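Long-range contacts in glutamine amidotransferase domain-containing protein (Thermotoga maritima, PDB 1O1Y), which probably acts as a class I glutamine amidotransferase, hydrolysing glutamine and passing the ammonia released to another substrate: residues P54-S59 with L90-P95; Y81-I86 with L106-G111; D155-A160 with Q172-G177. All blocks are in the same frame, centred on the assembly; numbering follows the deposited sequence.

In the fold
All three contacts belong to one alpha/beta domain with a flavodoxin-like fold, built round a mixed sheet. Contact 1 and contact 2 share helix 78-92. Their centres are about 14 Å apart, and their segments alternate along the chain. Contact 3 comes later in the sequence. Its centre is about 13 Å from that of contact 2 and about 19 Å from that of contact 1. It packs the loop 155-160 on strand 173-176, in the antiparallel part of the sheet. Leu90 packs on Val109, Leu106 and Leu110, and also on Tyr176. Leu110 in turn meets Pro157, Arg159 and Tyr176. Apolar packing therefore runs from helix 78-92 through helix 102-109 to strand 173-176 and the loop 155-160.

Contact 1. Residues P54-S59 with L90-P95; sequences PLEEYS and LKKEIP
Lys92 and Glu56 form a salt bridge between the end of helix 78-92 and the short 3-10 segment 55-57. The lysine CB points toward the 54-59 segment. CG comes next, 3.9 Å from Glu56 OE1. CD lies closer, 3.4 Å from the same Glu56 OE1. CE passes the oxygen at a similar distance and also has Leu55 CD1 at 4.2 Å. The last torsion bends the chain (chi4 -52°), and NZ arrives 2.6 Å from Glu56 OE1. The ammonium meets OE1 on its syn side, 25° out of the carboxylate plane. The two side chains cross at about a right angle. A water donates to Glu56 OE2 and accepts a weak bond from Lys92 NZ.

Ile94 fills the apolar side of the contact. Its CD1 touches Leu55 CB at 3.9 Å and also rests against Leu55 O, which accepts the bond from Tyr58 N. Ile94 CG2 lies 3.7 Å from Tyr58 O. Beyond it, Pro95 CD and CG both pack on Ser59 O. Ile89 of helix 78-92 touches Leu55 and Ile94.

The contact joins two entries into the parallel part of the sheet. Ser59 leads into strand 60-63 and Pro95 into strand 96-98. Strand 60-63, helix 78-92 and strand 96-98 make a beta-alpha-beta crossover. Glu93, with positive phi, belongs to a Schellman motif as the chain leaves the helix.

Glu56 and Lys92 are both exposed, so solvent would probably weaken their attraction, while Leu55 and Ile94 provide contact that does not depend on charge.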
loop_
_atom_site.group_PDB
_atom_site.type_symbol
_atom_site.label_atom_id
_atom_site.label_comp_id
_atom_site.label_asym_id
_atom_site.label_seq_id
_atom_site.Cartn_x
_atom_site.Cartn_y
_atom_site.Cartn_z
ATOM N N PRO A 54 10.039 18.542 7.702
ATOM C CA PRO A 54 10.168 17.562 8.784
ATOM C C PRO A 54 8.957 16.644 8.865
ATOM O O PRO A 54 7.817 17.043 8.563
ATOM C CB PRO A 54 10.246 18.421 10.044
ATOM C CG PRO A 54 10.553 19.792 9.582
ATOM C CD PRO A 54 10.045 19.923 8.215
ATOM N N LEU A 55 9.192 15.409 9.311
ATOM C CA LEU A 55 8.139 14.427 9.403
ATOM C C LEU A 55 6.978 14.877 10.228
ATOM O O LEU A 55 5.850 14.473 9.969
ATOM C CB LEU A 55 8.654 13.133 10.019
ATOM C CG LEU A 55 9.441 12.228 9.103
ATOM C CD1 LEU A 55 10.025 11.090 9.955
ATOM C CD2 LEU A 55 8.561 11.729 7.988
ATOM N N GLU A 56 7.234 15.755 11.187
ATOM C CA GLU A 56 6.157 16.234 12.029
ATOM C C GLU A 56 5.163 17.112 11.286
ATOM O O GLU A 56 4.061 17.310 11.771
ATOM C CB GLU A 56 6.713 17.004 13.225
ATOM C CG GLU A 56 7.258 16.084 14.306
ATOM C CD GLU A 56 8.722 15.663 14.113
ATOM O OE1 GLU A 56 9.221 15.024 15.065
ATOM O OE2 GLU A 56 9.377 15.959 13.048
ATOM N N GLU A 57 5.544 17.684 10.140
ATOM C CA GLU A 57 4.562 18.421 9.321
ATOM C C GLU A 57 3.520 17.516 8.636
ATOM O O GLU A 57 2.509 18.008 8.136
ATOM C CB GLU A 57 5.280 19.340 8.308
ATOM C CG GLU A 57 5.986 20.536 8.953
ATOM C CD GLU A 57 6.422 21.552 7.895
ATOM O OE1 GLU A 57 5.691 21.709 6.886
ATOM O OE2 GLU A 57 7.471 22.176 8.060
ATOM N N TYR A 58 3.711 16.195 8.630
ATOM C CA TYR A 58 2.803 15.290 7.966
ATOM C C TYR A 58 1.888 14.567 8.958
ATOM O O TYR A 58 2.330 14.092 10.006
ATOM C CB TYR A 58 3.584 14.233 7.171
ATOM C CG TYR A 58 4.361 14.850 6.053
ATOM C CD1 TYR A 58 3.725 15.286 4.913
ATOM C CD2 TYR A 58 5.747 15.012 6.149
ATOM C CE1 TYR A 58 4.443 15.888 3.871
ATOM C CE2 TYR A 58 6.478 15.592 5.118
ATOM C CZ TYR A 58 5.824 16.019 3.979
ATOM O OH TYR A 58 6.554 16.592 2.978
ATOM N N SER A 59 0.611 14.470 8.604
ATOM C CA SER A 59 -0.412 13.761 9.389
ATOM C C SER A 59 -0.561 12.284 9.064
ATOM O O SER A 59 -1.223 11.525 9.817
ATOM C CB SER A 59 -1.778 14.411 9.126
ATOM O OG SER A 59 -1.741 15.766 9.457
ATOM N N LEU A 90 7.625 5.275 13.081
ATOM C CA LEU A 90 7.165 4.453 14.186
ATOM C C LEU A 90 7.461 5.086 15.512
ATOM O O LEU A 90 6.611 5.065 16.391
ATOM C CB LEU A 90 7.793 3.065 14.115
ATOM C CG LEU A 90 7.362 2.253 12.937
ATOM C CD1 LEU A 90 8.240 1.051 12.795
ATOM C CD2 LEU A 90 5.898 1.783 13.066
ATOM N N LYS A 91 8.651 5.658 15.682
ATOM C CA LYS A 91 9.007 6.265 16.947
ATOM C C LYS A 91 8.119 7.450 17.275
ATOM O O LYS A 91 7.767 7.669 18.442
ATOM C CB LYS A 91 10.475 6.718 16.945
ATOM C CG LYS A 91 10.911 7.347 18.255
ATOM C CD LYS A 91 12.317 7.937 18.196
ATOM C CE LYS A 91 12.665 8.644 19.525
ATOM N NZ LYS A 91 14.038 8.331 19.985
ATOM N N LYS A 92 7.762 8.225 16.253
ATOM C CA LYS A 92 7.003 9.470 16.436
ATOM C C LYS A 92 5.503 9.153 16.393
ATOM O O LYS A 92 4.696 10.040 16.557
ATOM C CB LYS A 92 7.332 10.458 15.313
ATOM C CG LYS A 92 8.694 11.175 15.426
ATOM C CD LYS A 92 9.104 11.807 14.051
ATOM C CE LYS A 92 10.590 12.247 13.998
ATOM N NZ LYS A 92 10.929 13.117 15.136
ATOM N N GLU A 93 5.173 7.893 16.120
ATOM C CA GLU A 93 3.793 7.379 16.066
ATOM C C GLU A 93 2.929 8.169 15.092
ATOM O O GLU A 93 1.779 8.508 15.392
ATOM C CB GLU A 93 3.207 7.336 17.514
ATOM C CG GLU A 93 4.060 6.470 18.435
ATOM C CD GLU A 93 3.508 6.384 19.844
ATOM O OE1 GLU A 93 4.294 6.545 20.798
ATOM O OE2 GLU A 93 2.289 6.162 19.982
ATOM N N ILE A 94 3.485 8.470 13.920
ATOM C CA ILE A 94 2.738 9.114 12.839
ATOM C C ILE A 94 1.959 8.036 12.107
ATOM O O ILE A 94 2.531 6.949 11.824
ATOM C CB ILE A 94 3.710 9.882 11.873
ATOM C CG1 ILE A 94 4.418 11.018 12.627
ATOM C CG2 ILE A 94 2.943 10.485 10.707
ATOM C CD1 ILE A 94 5.624 11.666 11.911
ATOM N N PRO A 95 0.678 8.273 11.798
ATOM C CA PRO A 95 -0.056 7.304 10.983
ATOM C C PRO A 95 0.686 6.968 9.702
ATOM O O PRO A 95 1.218 7.850 9.021
ATOM C CB PRO A 95 -1.383 7.988 10.727
ATOM C CG PRO A 95 -1.585 8.845 11.933
ATOM C CD PRO A 95 -0.191 9.394 12.218
HETATM O O HOH W 1 11.765 15.464 12.729
#

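Contact 2. Residues Y81-I86 with L106-G111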
loop_
_atom_site.group_PDB
_atom_site.type_symbol
_atom_site.label_atom_id
_atom_site.label_comp_id
_atom_site.label_asym_id
_atom_site.label_seq_id
_atom_site.Cartn_x
_atom_site.Cartn_y
_atom_site.Cartn_z
ATOM N N TYR A 81 17.463 4.968 3.050
ATOM C CA TYR A 81 16.841 6.203 3.547
ATOM C C TYR A 81 15.386 5.982 3.959
ATOM O O TYR A 81 14.928 6.476 4.995
ATOM C CB TYR A 81 16.926 7.265 2.451
ATOM C CG TYR A 81 16.319 8.581 2.803
ATOM C CD1 TYR A 81 16.802 9.320 3.857
ATOM C CD2 TYR A 81 15.245 9.093 2.084
ATOM C CE1 TYR A 81 16.239 10.576 4.170
ATOM C CE2 TYR A 81 14.669 10.336 2.412
ATOM C CZ TYR A 81 15.159 11.055 3.449
ATOM O OH TYR A 81 14.630 12.296 3.782
ATOM N N GLU A 82 14.652 5.240 3.137
ATOM C CA GLU A 82 13.279 4.902 3.433
ATOM C C GLU A 82 13.145 4.101 4.687
ATOM O O GLU A 82 12.275 4.386 5.498
ATOM C CB GLU A 82 12.656 4.119 2.294
ATOM C CG GLU A 82 12.501 4.957 1.038
ATOM C CD GLU A 82 11.788 4.207 -0.075
ATOM O OE1 GLU A 82 11.031 3.276 0.216
ATOM O OE2 GLU A 82 11.990 4.574 -1.252
ATOM N N PHE A 83 14.000 3.100 4.877
ATOM C CA PHE A 83 13.977 2.340 6.147
ATOM C C PHE A 83 14.215 3.257 7.365
ATOM O O PHE A 83 13.574 3.081 8.412
ATOM C CB PHE A 83 14.991 1.204 6.104
ATOM C CG PHE A 83 14.513 -0.008 5.326
ATOM C CD1 PHE A 83 15.230 -0.461 4.231
ATOM C CD2 PHE A 83 13.316 -0.657 5.662
ATOM C CE1 PHE A 83 14.789 -1.544 3.501
ATOM C CE2 PHE A 83 12.886 -1.742 4.945
ATOM C CZ PHE A 83 13.627 -2.184 3.840
ATOM N N GLN A 84 15.105 4.230 7.226
ATOM C CA GLN A 84 15.365 5.188 8.280
ATOM C C GLN A 84 14.105 5.999 8.564
ATOM O O GLN A 84 13.757 6.247 9.749
ATOM C CB GLN A 84 16.523 6.135 7.939
ATOM C CG GLN A 84 17.855 5.431 7.886
ATOM C CD GLN A 84 19.005 6.305 7.404
ATOM O OE1 GLN A 84 18.818 7.245 6.629
ATOM N NE2 GLN A 84 20.204 5.970 7.847
ATOM N N LEU A 85 13.400 6.405 7.520
ATOM C CA LEU A 85 12.134 7.152 7.726
ATOM C C LEU A 85 11.093 6.313 8.439
ATOM O O LEU A 85 10.406 6.802 9.357
ATOM C CB LEU A 85 11.557 7.657 6.408
ATOM C CG LEU A 85 12.400 8.661 5.639
ATOM C CD1 LEU A 85 11.700 9.022 4.342
ATOM C CD2 LEU A 85 12.681 9.892 6.452
ATOM N N ILE A 86 10.968 5.043 8.062
ATOM C CA ILE A 86 9.991 4.169 8.720
ATOM C C ILE A 86 10.277 4.075 10.208
ATOM O O ILE A 86 9.369 4.171 10.999
ATOM C CB ILE A 86 9.955 2.749 8.062
ATOM C CG1 ILE A 86 9.430 2.783 6.639
ATOM C CG2 ILE A 86 9.015 1.814 8.846
ATOM C CD1 ILE A 86 9.633 1.447 5.842
ATOM N N LEU A 106 7.579 -2.372 5.968
ATOM C CA LEU A 106 7.113 -2.176 7.333
ATOM C C LEU A 106 7.307 -3.462 8.153
ATOM O O LEU A 106 7.787 -3.424 9.292
ATOM C CB LEU A 106 5.630 -1.757 7.359
ATOM C CG LEU A 106 4.993 -1.605 8.758
ATOM C CD1 LEU A 106 5.658 -0.543 9.611
ATOM C CD2 LEU A 106 3.483 -1.306 8.622
ATOM N N ALA A 107 6.907 -4.599 7.600
ATOM C CA ALA A 107 7.087 -5.890 8.279
ATOM C C ALA A 107 8.541 -6.146 8.651
ATOM O O ALA A 107 8.850 -6.605 9.737
ATOM C CB ALA A 107 6.587 -7.012 7.420
ATOM N N LYS A 108 9.447 -5.856 7.727
ATOM C CA LYS A 108 10.874 -5.999 7.977
ATOM C C LYS A 108 11.359 -5.121 9.150
ATOM O O LYS A 108 12.110 -5.570 9.989
ATOM C CB LYS A 108 11.671 -5.682 6.684
ATOM C CG LYS A 108 13.160 -5.691 6.887
ATOM C CD LYS A 108 13.898 -5.443 5.551
ATOM C CE LYS A 108 15.325 -4.948 5.788
ATOM N NZ LYS A 108 16.159 -4.735 4.543
ATOM N N VAL A 109 10.949 -3.859 9.170
ATOM C CA VAL A 109 11.342 -2.955 10.243
ATOM C C VAL A 109 10.852 -3.488 11.600
ATOM O O VAL A 109 11.540 -3.354 12.634
ATOM C CB VAL A 109 10.882 -1.529 9.958
ATOM C CG1 VAL A 109 11.068 -0.654 11.165
ATOM C CG2 VAL A 109 11.652 -0.955 8.773
ATOM N N LEU A 110 9.692 -4.147 11.584
ATOM C CA LEU A 110 9.078 -4.723 12.790
ATOM C C LEU A 110 9.613 -6.140 13.056
ATOM O O LEU A 110 9.082 -6.885 13.899
ATOM C CB LEU A 110 7.562 -4.743 12.607
ATOM C CG LEU A 110 6.932 -3.343 12.570
ATOM C CD1 LEU A 110 5.452 -3.494 12.318
ATOM C CD2 LEU A 110 7.174 -2.608 13.859
ATOM N N GLY A 111 10.646 -6.534 12.321
ATOM C CA GLY A 111 11.397 -7.723 12.664
ATOM C C GLY A 111 11.032 -9.007 11.923
ATOM O O GLY A 111 11.629 -10.032 12.209
#
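Phe83 CG is anti to its own carbonyl carbon (chi1 -79°), and Lys108 CG is anti to its backbone N (chi1 175°). From there the lysine chain runs extended and crosses the Phe83 ring at about a right angle. Lys108 CE sits over one ring face, 4.2 Å from the centroid of Phe83, in a CH-pi contact. Lys108 CD lies 3.7 Å from Phe83 CZ. The lysine NZ passes the rim and finds its polar partners elsewhere: a hydrogen bond to Ala70 O and a salt bridge to Glu73. These bonds would help to keep the aliphatic chain over the ring.

Val109 comes to the edge of the same ring, with CG2 3.5 Å from Phe83 CD2. That methyl also touches Ile86 CG2 at 3.8 Å. Ile86 CG2 also meets Leu106 CD1 at 4.2 Å.

The interface between the two helices is thus apolar, apart from the lysine tip. Met105, also on helix 102-109, adds to it by touching Phe83 and Ile86. Helix 102-109 begins just after Cys100, which is oxidised to cysteinesulfonic acid in this crystal. Helix 102-109 touches helix 78-92 and also strand 173-176, where Phe174 packs on Leu106 and Ala107.

Contact 3. Residues D155-A160 with Q172-G177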
loop_
_atom_site.group_PDB
_atom_site.type_symbol
_atom_site.label_atom_id
_atom_site.label_comp_id
_atom_site.label_asym_id
_atom_site.label_seq_id
_atom_site.Cartn_x
_atom_site.Cartn_y
_atom_site.Cartn_z
ATOM N N ASP A 155 6.189 -12.797 6.966
ATOM C CA ASP A 155 5.697 -13.277 8.256
ATOM C C ASP A 155 5.007 -12.129 8.986
ATOM O O ASP A 155 5.303 -10.967 8.772
ATOM C CB ASP A 155 6.841 -13.736 9.109
ATOM C CG ASP A 155 7.420 -15.057 8.662
ATOM O OD1 ASP A 155 6.706 -15.816 7.951
ATOM O OD2 ASP A 155 8.579 -15.405 9.000
ATOM N N LEU A 156 4.069 -12.463 9.861
ATOM C CA LEU A 156 3.405 -11.455 10.692
ATOM C C LEU A 156 4.338 -11.010 11.806
ATOM O O LEU A 156 4.816 -11.826 12.560
ATOM C CB LEU A 156 2.134 -12.058 11.294
ATOM C CG LEU A 156 1.252 -11.168 12.183
ATOM C CD1 LEU A 156 0.612 -10.114 11.345
ATOM C CD2 LEU A 156 0.217 -12.001 12.868
ATOM N N PRO A 157 4.647 -9.715 11.906
ATOM C CA PRO A 157 5.528 -9.281 12.977
ATOM C C PRO A 157 4.933 -9.595 14.335
ATOM O O PRO A 157 3.708 -9.613 14.520
ATOM C CB PRO A 157 5.604 -7.774 12.787
ATOM C CG PRO A 157 5.338 -7.537 11.340
ATOM C CD PRO A 157 4.311 -8.603 10.992
ATOM N N ARG A 158 5.816 -9.829 15.268
ATOM C CA ARG A 158 5.412 -10.284 16.590
ATOM C C ARG A 158 4.463 -9.286 17.217
ATOM O O ARG A 158 3.459 -9.652 17.817
ATOM C CB ARG A 158 6.612 -10.474 17.487
ATOM C CG ARG A 158 6.214 -11.045 18.854
ATOM C CD ARG A 158 7.388 -11.277 19.793
ATOM N NE ARG A 158 8.299 -10.142 19.741
ATOM C CZ ARG A 158 8.254 -9.090 20.546
ATOM N NH1 ARG A 158 7.381 -9.027 21.550
ATOM N NH2 ARG A 158 9.125 -8.106 20.365
ATOM N N ARG A 159 4.749 -8.015 17.098
ATOM C CA ARG A 159 3.850 -7.102 17.815
ATOM C C ARG A 159 2.527 -6.753 17.031
ATOM O O ARG A 159 1.623 -6.079 17.545
ATOM C CB ARG A 159 4.661 -5.864 18.201
ATOM C CG ARG A 159 5.753 -6.135 19.284
ATOM C CD ARG A 159 6.862 -5.047 19.330
ATOM N NE ARG A 159 7.662 -5.011 18.086
ATOM C CZ ARG A 159 8.463 -4.005 17.703
ATOM N NH1 ARG A 159 8.590 -2.900 18.442
ATOM N NH2 ARG A 159 9.145 -4.103 16.567
ATOM N N ALA A 160 2.395 -7.262 15.814
ATOM C CA ALA A 160 1.313 -6.857 14.935
ATOM C C ALA A 160 0.066 -7.722 15.047
ATOM O O ALA A 160 0.119 -8.911 15.428
ATOM C CB ALA A 160 1.807 -6.840 13.484
ATOM N N GLN A 172 -1.997 -10.959 4.568
ATOM C CA GLN A 172 -2.376 -9.963 3.549
ATOM C C GLN A 172 -2.398 -8.561 4.098
ATOM O O GLN A 172 -2.344 -7.601 3.330
ATOM C CB GLN A 172 -3.723 -10.346 2.943
ATOM C CG GLN A 172 -3.583 -11.534 1.956
ATOM C CD GLN A 172 -3.014 -11.180 0.599
ATOM O OE1 GLN A 172 -2.723 -10.006 0.341
ATOM N NE2 GLN A 172 -2.865 -12.199 -0.286
ATOM N N GLY A 173 -2.571 -8.405 5.396
ATOM C CA GLY A 173 -2.622 -7.069 5.985
ATOM C C GLY A 173 -2.504 -7.141 7.507
ATOM O O GLY A 173 -2.920 -8.135 8.129
ATOM N N PHE A 174 -1.885 -6.123 8.103
ATOM C CA PHE A 174 -1.652 -6.091 9.524
ATOM C C PHE A 174 -1.615 -4.669 10.014
ATOM O O PHE A 174 -1.471 -3.750 9.248
ATOM C CB PHE A 174 -0.367 -6.843 9.902
ATOM C CG PHE A 174 0.892 -6.196 9.379
ATOM C CD1 PHE A 174 1.380 -6.497 8.111
ATOM C CD2 PHE A 174 1.562 -5.255 10.148
ATOM C CE1 PHE A 174 2.533 -5.888 7.646
ATOM C CE2 PHE A 174 2.747 -4.653 9.679
ATOM C CZ PHE A 174 3.219 -4.964 8.424
ATOM N N VAL A 175 -1.750 -4.532 11.323
ATOM C CA VAL A 175 -1.681 -3.251 11.994
ATOM C C VAL A 175 -0.750 -3.381 13.221
ATOM O O VAL A 175 -0.709 -4.415 13.917
ATOM C CB VAL A 175 -3.082 -2.768 12.473
ATOM C CG1 VAL A 175 -2.978 -1.532 13.364
ATOM C CG2 VAL A 175 -3.994 -2.522 11.313
ATOM N N TYR A 176 0.016 -2.334 13.444
ATOM C CA TYR A 176 0.898 -2.192 14.607
ATOM C C TYR A 176 0.826 -0.738 15.015
ATOM O O TYR A 176 1.358 0.117 14.339
ATOM C CB TYR A 176 2.335 -2.572 14.237
ATOM C CG TYR A 176 3.347 -2.321 15.342
ATOM C CD1 TYR A 176 3.496 -3.198 16.384
ATOM C CD2 TYR A 176 4.116 -1.171 15.344
ATOM C CE1 TYR A 176 4.402 -2.925 17.406
ATOM C CE2 TYR A 176 5.024 -0.918 16.348
ATOM C CZ TYR A 176 5.154 -1.797 17.372
ATOM O OH TYR A 176 6.055 -1.545 18.387
ATOM N N GLY A 177 0.115 -0.452 16.094
ATOM C CA GLY A 177 -0.060 0.921 16.562
ATOM C C GLY A 177 -0.863 1.680 15.529
ATOM O O GLY A 177 -1.931 1.237 15.106
#
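Phe174 takes apolar contacts from three residues of the 155-160 loop. Its CG lies between the backbone N and the carbonyl carbon (chi1 66°), and the far edge of the ring reaches Leu106 of helix 102-109. Pro157 CD sits over the centre of one ring face, 4.3 Å above the plane. Leu156 CD1 meets Phe174 CB at 3.7 Å. Ala160 CB comes equally close to Phe174 CD2 and also faces Tyr176 CB. Outside the two segments, Phe154 meets the Phe174 ring with the planes at about 70°.

The backbones approach through a CA-H...O contact, with Ala160 CA 3.3 Å from Val175 O. Pro157 to Ala160 form a type I beta turn, closed by Ala160 N to Pro157 O. The turn ends the loop that joins strand 152-154 to strand 161-165, the antiparallel neighbour of strand 173-176. At the other end of that strand pair, a classic beta bulge sets Gln172 and Gly173 opposite the single residue Phe164.

The Arg159 side chain packs against the Tyr176 ring. Arg159 CB reaches the ring edge at Tyr176 CE1. Further out, Tyr176 CZ lies over one face of the guanidinium, toward its rim; the two planes are 60° apart. Arg159 NH1 is 2.9 Å from Tyr176 OH, but the angle is poor for a hydrogen bond. An alanine in place of Tyr176 would probably leave the Arg159 side chain freer to turn and open a gap beside Leu110, which also packs on the tyrosine.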